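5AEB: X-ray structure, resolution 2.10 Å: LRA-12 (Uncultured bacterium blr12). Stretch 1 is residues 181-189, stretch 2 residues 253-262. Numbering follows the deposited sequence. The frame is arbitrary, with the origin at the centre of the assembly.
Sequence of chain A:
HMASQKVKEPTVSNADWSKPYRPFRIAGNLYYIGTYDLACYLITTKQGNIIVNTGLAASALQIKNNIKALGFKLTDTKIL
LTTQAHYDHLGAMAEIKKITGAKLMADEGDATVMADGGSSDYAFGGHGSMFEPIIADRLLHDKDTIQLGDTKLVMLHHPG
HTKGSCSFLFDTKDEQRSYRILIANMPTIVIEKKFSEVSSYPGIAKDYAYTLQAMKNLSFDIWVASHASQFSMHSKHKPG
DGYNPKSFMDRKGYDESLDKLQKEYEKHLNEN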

ATOM      1  N   ILE A 181       7.714  -2.676 -11.717  1.00 21.18           N
ATOM      2  CA  ILE A 181       7.484  -2.824 -10.287  1.00 20.05           C
ATOM      3  C   ILE A 181       5.985  -3.018 -10.000  1.00 19.52           C
ATOM      4  O   ILE A 181       5.175  -2.263 -10.514  1.00 19.33           O
ATOM      5  CB  ILE A 181       7.927  -1.552  -9.536  1.00 19.99           C
ATOM      6  CG1 ILE A 181       9.384  -1.155  -9.905  1.00 20.92           C
ATOM      7  CG2 ILE A 181       7.684  -1.706  -8.037  1.00 19.95           C
ATOM      8  CD1 ILE A 181      10.437  -1.865  -9.085  1.00 21.43           C
ATOM      9  N   LEU A 182       5.643  -4.036  -9.203  1.00 19.44           N
ATOM     10  CA  LEU A 182       4.308  -4.191  -8.598  1.00 19.01           C
ATOM     11  C   LEU A 182       4.333  -3.803  -7.129  1.00 18.84           C
ATOM     12  O   LEU A 182       5.056  -4.416  -6.310  1.00 19.14           O
ATOM     13  CB  LEU A 182       3.844  -5.641  -8.681  1.00 19.17           C
ATOM     14  CG  LEU A 182       2.481  -6.049  -8.100  1.00 18.88           C
ATOM     15  CD1 LEU A 182       1.327  -5.322  -8.767  1.00 18.68           C
ATOM     16  CD2 LEU A 182       2.329  -7.545  -8.256  1.00 19.24           C
ATOM     17  N   ILE A 183       3.579  -2.770  -6.787  1.00 18.55           N
ATOM     18  CA  ILE A 183       3.343  -2.480  -5.378  1.00 18.52           C
ATOM     19  C   ILE A 183       2.046  -3.199  -5.097  1.00 18.30           C
ATOM     20  O   ILE A 183       0.990  -2.729  -5.502  1.00 18.12           O
ATOM     21  CB  ILE A 183       3.197  -0.984  -5.103  1.00 18.50           C
ATOM     22  CG1 ILE A 183       4.496  -0.242  -5.501  1.00 18.80           C
ATOM     23  CG2 ILE A 183       2.799  -0.760  -3.642  1.00 18.63           C
ATOM     24  CD1 ILE A 183       4.385   1.264  -5.393  1.00 18.91           C
ATOM     25  N   ALA A 184       2.129  -4.374  -4.462  1.00 18.46           N
ATOM     26  CA  ALA A 184       0.953  -5.246  -4.385  1.00 18.36           C
ATOM     27  C   ALA A 184       0.255  -5.109  -3.065  1.00 18.39           C
ATOM     28  O   ALA A 184       0.902  -5.029  -1.986  1.00 18.68           O
ATOM     29  CB  ALA A 184       1.328  -6.712  -4.606  1.00 18.65           C
ATOM     30  N   ASN A 185      -1.074  -5.094  -3.126  1.00 18.24           N
ATOM     31  CA  ASN A 185      -1.800  -5.344  -1.907  1.00 18.40           C
ATOM     32  C   ASN A 185      -2.176  -6.828  -1.831  1.00 18.57           C
ATOM     33  O   ASN A 185      -3.069  -7.273  -2.541  1.00 18.51           O
ATOM     34  CB  ASN A 185      -3.019  -4.463  -1.764  1.00 18.36           C
ATOM     35  CG  ASN A 185      -3.491  -4.438  -0.335  1.00 18.69           C
ATOM     36  OD1 ASN A 185      -4.442  -5.159   0.027  1.00 18.83           O
ATOM     37  ND2 ASN A 185      -2.740  -3.735   0.517  1.00 18.94           N
ATOM     38  N   MET A 186      -1.497  -7.590  -0.980  1.00 18.92           N
ATOM     39  CA  MET A 186      -1.745  -9.060  -0.888  1.00 19.50           C
ATOM     40  C   MET A 186      -3.185  -9.317  -0.368  1.00 19.78           C
ATOM     41  O   MET A 186      -3.627  -8.647   0.568  1.00 19.84           O
ATOM     42  CB  MET A 186      -0.694  -9.750   0.004  1.00 20.67           C
ATOM     43  CG  MET A 186       0.762  -9.460  -0.413  1.00 21.12           C
ATOM     44  SD  MET A 186       1.013  -9.680  -2.183  1.00 22.36           S
ATOM     45  CE  MET A 186       1.146 -11.466  -2.298  1.00 21.88           C
ATOM     46  N   PRO A 187      -3.914 -10.278  -0.974  1.00 20.01           N
ATOM     47  CA  PRO A 187      -5.306 -10.551  -0.575  1.00 20.37           C
ATOM     48  C   PRO A 187      -5.397 -11.382   0.700  1.00 21.16           C
ATOM     49  O   PRO A 187      -5.817 -12.527   0.675  1.00 21.84           O
ATOM     50  CB  PRO A 187      -5.861 -11.328  -1.772  1.00 20.34           C
ATOM     51  CG  PRO A 187      -4.654 -12.053  -2.299  1.00 20.74           C
ATOM     52  CD  PRO A 187      -3.505 -11.105  -2.132  1.00 20.23           C
ATOM     53  N   THR A 188      -4.980 -10.803   1.809  1.00 21.46           N
ATOM     54  CA  THR A 188      -5.128 -11.446   3.072  1.00 22.46           C
ATOM     55  C   THR A 188      -6.588 -11.262   3.498  1.00 23.02           C
ATOM     56  O   THR A 188      -7.270 -10.344   3.022  1.00 22.42           O
ATOM     57  CB  THR A 188      -4.150 -10.844   4.092  1.00 22.76           C
ATOM     58  OG1 THR A 188      -4.387  -9.432   4.206  1.00 22.01           O
ATOM     59  CG2 THR A 188      -2.664 -11.096   3.643  1.00 22.52           C
ATOM     60  N   ILE A 189      -7.056 -12.159   4.352  1.00 24.24           N
ATOM     61  CA  ILE A 189      -8.409 -12.117   4.875  1.00 25.28           C
ATOM     62  C   ILE A 189      -8.390 -11.612   6.309  1.00 26.51           C
ATOM     63  O   ILE A 189      -7.629 -12.100   7.174  1.00 27.23           O
ATOM     64  CB  ILE A 189      -9.092 -13.496   4.795  1.00 25.67           C
ATOM     65  CG1 ILE A 189      -9.198 -13.931   3.326  1.00 25.24           C
ATOM     66  CG2 ILE A 189     -10.448 -13.492   5.515  1.00 26.05           C
ATOM     67  CD1 ILE A 189      -9.567 -15.383   3.168  1.00 26.26           C
ATOM     68  N   GLY A 253       8.669 -16.144  -4.214  1.00 21.10           N
ATOM     69  CA  GLY A 253       8.106 -15.597  -2.974  1.00 21.01           C
ATOM     70  C   GLY A 253       6.665 -15.146  -3.163  1.00 20.50           C
ATOM     71  O   GLY A 253       5.796 -15.426  -2.346  1.00 20.69           O
ATOM     72  N   TYR A 254       6.428 -14.445  -4.266  1.00 20.17           N
ATOM     73  CA  TYR A 254       5.117 -13.962  -4.649  1.00 20.01           C
ATOM     74  C   TYR A 254       4.092 -15.105  -4.858  1.00 20.79           C
ATOM     75  O   TYR A 254       2.990 -15.084  -4.284  1.00 20.41           O
ATOM     76  CB  TYR A 254       5.263 -13.108  -5.899  1.00 19.39           C
ATOM     77  CG  TYR A 254       3.996 -12.493  -6.450  1.00 19.21           C
ATOM     78  CD1 TYR A 254       3.491 -11.304  -5.912  1.00 18.95           C
ATOM     79  CD2 TYR A 254       3.334 -13.070  -7.539  1.00 19.43           C
ATOM     80  CE1 TYR A 254       2.356 -10.711  -6.428  1.00 18.89           C
ATOM     81  CE2 TYR A 254       2.194 -12.482  -8.081  1.00 19.42           C
ATOM     82  CZ  TYR A 254       1.702 -11.303  -7.503  1.00 19.14           C
ATOM     83  OH  TYR A 254       0.581 -10.669  -8.012  1.00 19.18           O
ATOM     84  N   ASP A 255       4.476 -16.076  -5.687  1.00 23.12           N
ATOM     85  CA  ASP A 255       3.697 -17.282  -5.899  1.00 24.59           C
ATOM     86  C   ASP A 255       3.443 -18.069  -4.603  1.00 24.64           C
ATOM     87  O   ASP A 255       2.327 -18.527  -4.406  1.00 25.04           O
ATOM     88  CB  ASP A 255       4.329 -18.175  -6.986  1.00 26.63           C
ATOM     89  CG  ASP A 255       4.205 -17.584  -8.411  1.00 28.29           C
ATOM     90  OD1 ASP A 255       3.204 -16.890  -8.742  1.00 28.51           O
ATOM     91  OD2 ASP A 255       5.116 -17.858  -9.233  1.00 30.20           O
ATOM     92  N   GLU A 256       4.450 -18.233  -3.738  1.00 25.12           N
ATOM     93  CA  GLU A 256       4.257 -18.964  -2.468  1.00 26.49           C
ATOM     94  C   GLU A 256       3.204 -18.232  -1.625  1.00 25.62           C
ATOM     95  O   GLU A 256       2.321 -18.852  -1.025  1.00 26.10           O
ATOM     96  CB  GLU A 256       5.554 -19.080  -1.642  1.00 28.26           C
ATOM     97  CG  GLU A 256       6.437 -20.274  -1.957  1.00 30.86           C
ATOM     98  CD  GLU A 256       7.854 -20.166  -1.368  1.00 32.85           C
ATOM     99  OE1 GLU A 256       8.124 -19.251  -0.553  1.00 33.24           O
ATOM    100  OE2 GLU A 256       8.720 -20.984  -1.740  1.00 34.66           O
ATOM    101  N   SER A 257       3.302 -16.907  -1.607  1.00 24.62           N
ATOM    102  CA  SER A 257       2.414 -16.096  -0.832  1.00 24.66           C
ATOM    103  C   SER A 257       0.966 -16.200  -1.371  1.00 24.29           C
ATOM    104  O   SER A 257       0.014 -16.349  -0.590  1.00 24.16           O
ATOM    105  CB  SER A 257       2.933 -14.662  -0.816  1.00 25.01           C
ATOM    106  OG  SER A 257       2.030 -13.823  -0.170  1.00 26.38           O
ATOM    107  N   LEU A 258       0.793 -16.166  -2.690  1.00 23.93           N
ATOM    108  CA  LEU A 258      -0.557 -16.250  -3.234  1.00 24.41           C
ATOM    109  C   LEU A 258      -1.182 -17.651  -3.052  1.00 25.75           C
ATOM    110  O   LEU A 258      -2.403 -17.780  -2.904  1.00 25.96           O
ATOM    111  CB  LEU A 258      -0.609 -15.822  -4.700  1.00 24.65           C
ATOM    112  CG  LEU A 258      -0.399 -14.338  -5.016  1.00 24.75           C
ATOM    113  CD1 LEU A 258      -0.409 -14.146  -6.519  1.00 26.00           C
ATOM    114  CD2 LEU A 258      -1.426 -13.428  -4.344  1.00 25.09           C
ATOM    115  N   ASP A 259      -0.339 -18.688  -3.112  1.00 27.15           N
ATOM    116  CA  ASP A 259      -0.736 -20.053  -2.817  1.00 29.10           C
ATOM    117  C   ASP A 259      -1.350 -20.114  -1.416  1.00 28.86           C
ATOM    118  O   ASP A 259      -2.487 -20.542  -1.265  1.00 29.07           O
ATOM    119  CB  ASP A 259       0.495 -20.958  -2.886  1.00 31.49           C
ATOM    120  CG  ASP A 259       0.152 -22.392  -3.155  1.00 35.11           C
ATOM    121  OD1 ASP A 259      -1.044 -22.753  -3.203  1.00 36.73           O
ATOM    122  OD2 ASP A 259       1.097 -23.180  -3.333  1.00 38.24           O
ATOM    123  N   LYS A 260      -0.587 -19.670  -0.411  1.00 28.69           N
ATOM    124  CA  LYS A 260      -1.055 -19.576   0.976  1.00 29.54           C
ATOM    125  C   LYS A 260      -2.361 -18.783   1.097  1.00 28.56           C
ATOM    126  O   LYS A 260      -3.299 -19.210   1.759  1.00 29.40           O
ATOM    127  CB  LYS A 260       0.004 -18.942   1.841  1.00 30.82           C
ATOM    128  CG  LYS A 260       1.066 -19.938   2.284  1.00 34.55           C
ATOM    129  CD  LYS A 260       2.462 -19.326   2.352  1.00 36.55           C
ATOM    130  CE  LYS A 260       2.590 -18.304   3.488  1.00 39.27           C
ATOM    131  NZ  LYS A 260       3.572 -17.219   3.193  1.00 39.85           N
ATOM    132  N   LEU A 261      -2.443 -17.654   0.408  1.00 26.60           N
ATOM    133  CA  LEU A 261      -3.628 -16.844   0.515  1.00 26.35           C
ATOM    134  C   LEU A 261      -4.825 -17.499  -0.206  1.00 26.84           C
ATOM    135  O   LEU A 261      -5.973 -17.302   0.187  1.00 27.05           O
ATOM    136  CB  LEU A 261      -3.352 -15.420   0.032  1.00 25.01           C
ATOM    137  CG  LEU A 261      -2.260 -14.637   0.780  1.00 24.94           C
ATOM    138  CD1 LEU A 261      -1.999 -13.362   0.022  1.00 24.48           C
ATOM    139  CD2 LEU A 261      -2.599 -14.342   2.243  1.00 25.72           C
ATOM    140  N   GLN A 262      -4.536 -18.271  -1.244  1.00 27.72           N
ATOM    141  CA  GLN A 262      -5.539 -19.072  -1.952  1.00 30.27           C
ATOM    142  C   GLN A 262      -6.167 -20.132  -1.019  1.00 32.05           C
ATOM    143  O   GLN A 262      -7.393 -20.225  -0.937  1.00 32.47           O
ATOM    144  CB  GLN A 262      -4.917 -19.713  -3.188  1.00 31.38           C
ATOM    145  CG  GLN A 262      -5.734 -20.819  -3.843  1.00 34.38           C
ATOM    146  CD  GLN A 262      -6.965 -20.279  -4.543  1.00 35.75           C
ATOM    147  OE1 GLN A 262      -6.922 -19.226  -5.186  1.00 35.49           O
ATOM    148  NE2 GLN A 262      -8.079 -20.986  -4.401  1.00 37.77           N
TER
HETATM  149  O   HOH W   1      -6.300 -15.042   1.693  1.00 12.35           O

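No hydrogen bond passes directly between these two stretches; the polar link is a single water. It donates to Pro 187 O at 2.8 Å and to Leu 261 O at 2.7 Å, so one molecule ties a loop carbonyl to a helix carbonyl, two acceptors that could not bond to each other. Everything else is packing, and it buries a modest 357 Å² in total.

The helix presents Tyr 254, Ser 257, Leu 258 and Leu 261, the familiar spacing of three and four that gathers side chains along one side. The helix is held by its own backbone bonds, such as Leu 261 N to Ser 257 O at 3.0 Å. Opposite them, a strand residue, Leu 182, and the loop of Met 186 to Thr 188 supply the partners.

Leu 261 gives up the most area. Its CD1 lies 3.5 Å from Pro 187 CD and 3.8 Å from Met 186 CB, while its CD2 reaches Thr 188 CG2 at 3.5 Å; CD2 lies nearer to Thr 188, and CD1 to Met 186 and Pro 187. The loop is pinched by its own bond, Thr 188 N to Met 186 O at 2.8 Å.

Met 186 points toward the helix and, with all three chi angles in m, folds so that its CE reaches three helix residues: Ser 257 OG at 3.3 Å, Leu 258 CD2 at 3.8 Å and Tyr 254 CD1 at 4.3 Å. The approach to the serine oxygen is close, but it is a methyl contact. Leu 258 CD2 also lies 3.8 Å from Pro 187 CD.

Tyr 254 starts sideways, yet its ring extends to Leu 182: Leu 182 CD2 sits 3.7 Å from Tyr 254 CE1. Tyr 254 OH lies 3.6 Å from Leu 182 CD2 and is hydrogen-bonded elsewhere in the structure. The rule to read here is that a thin, apolar contact can leave two carbonyls to a shared water rather than match them with a direct donor.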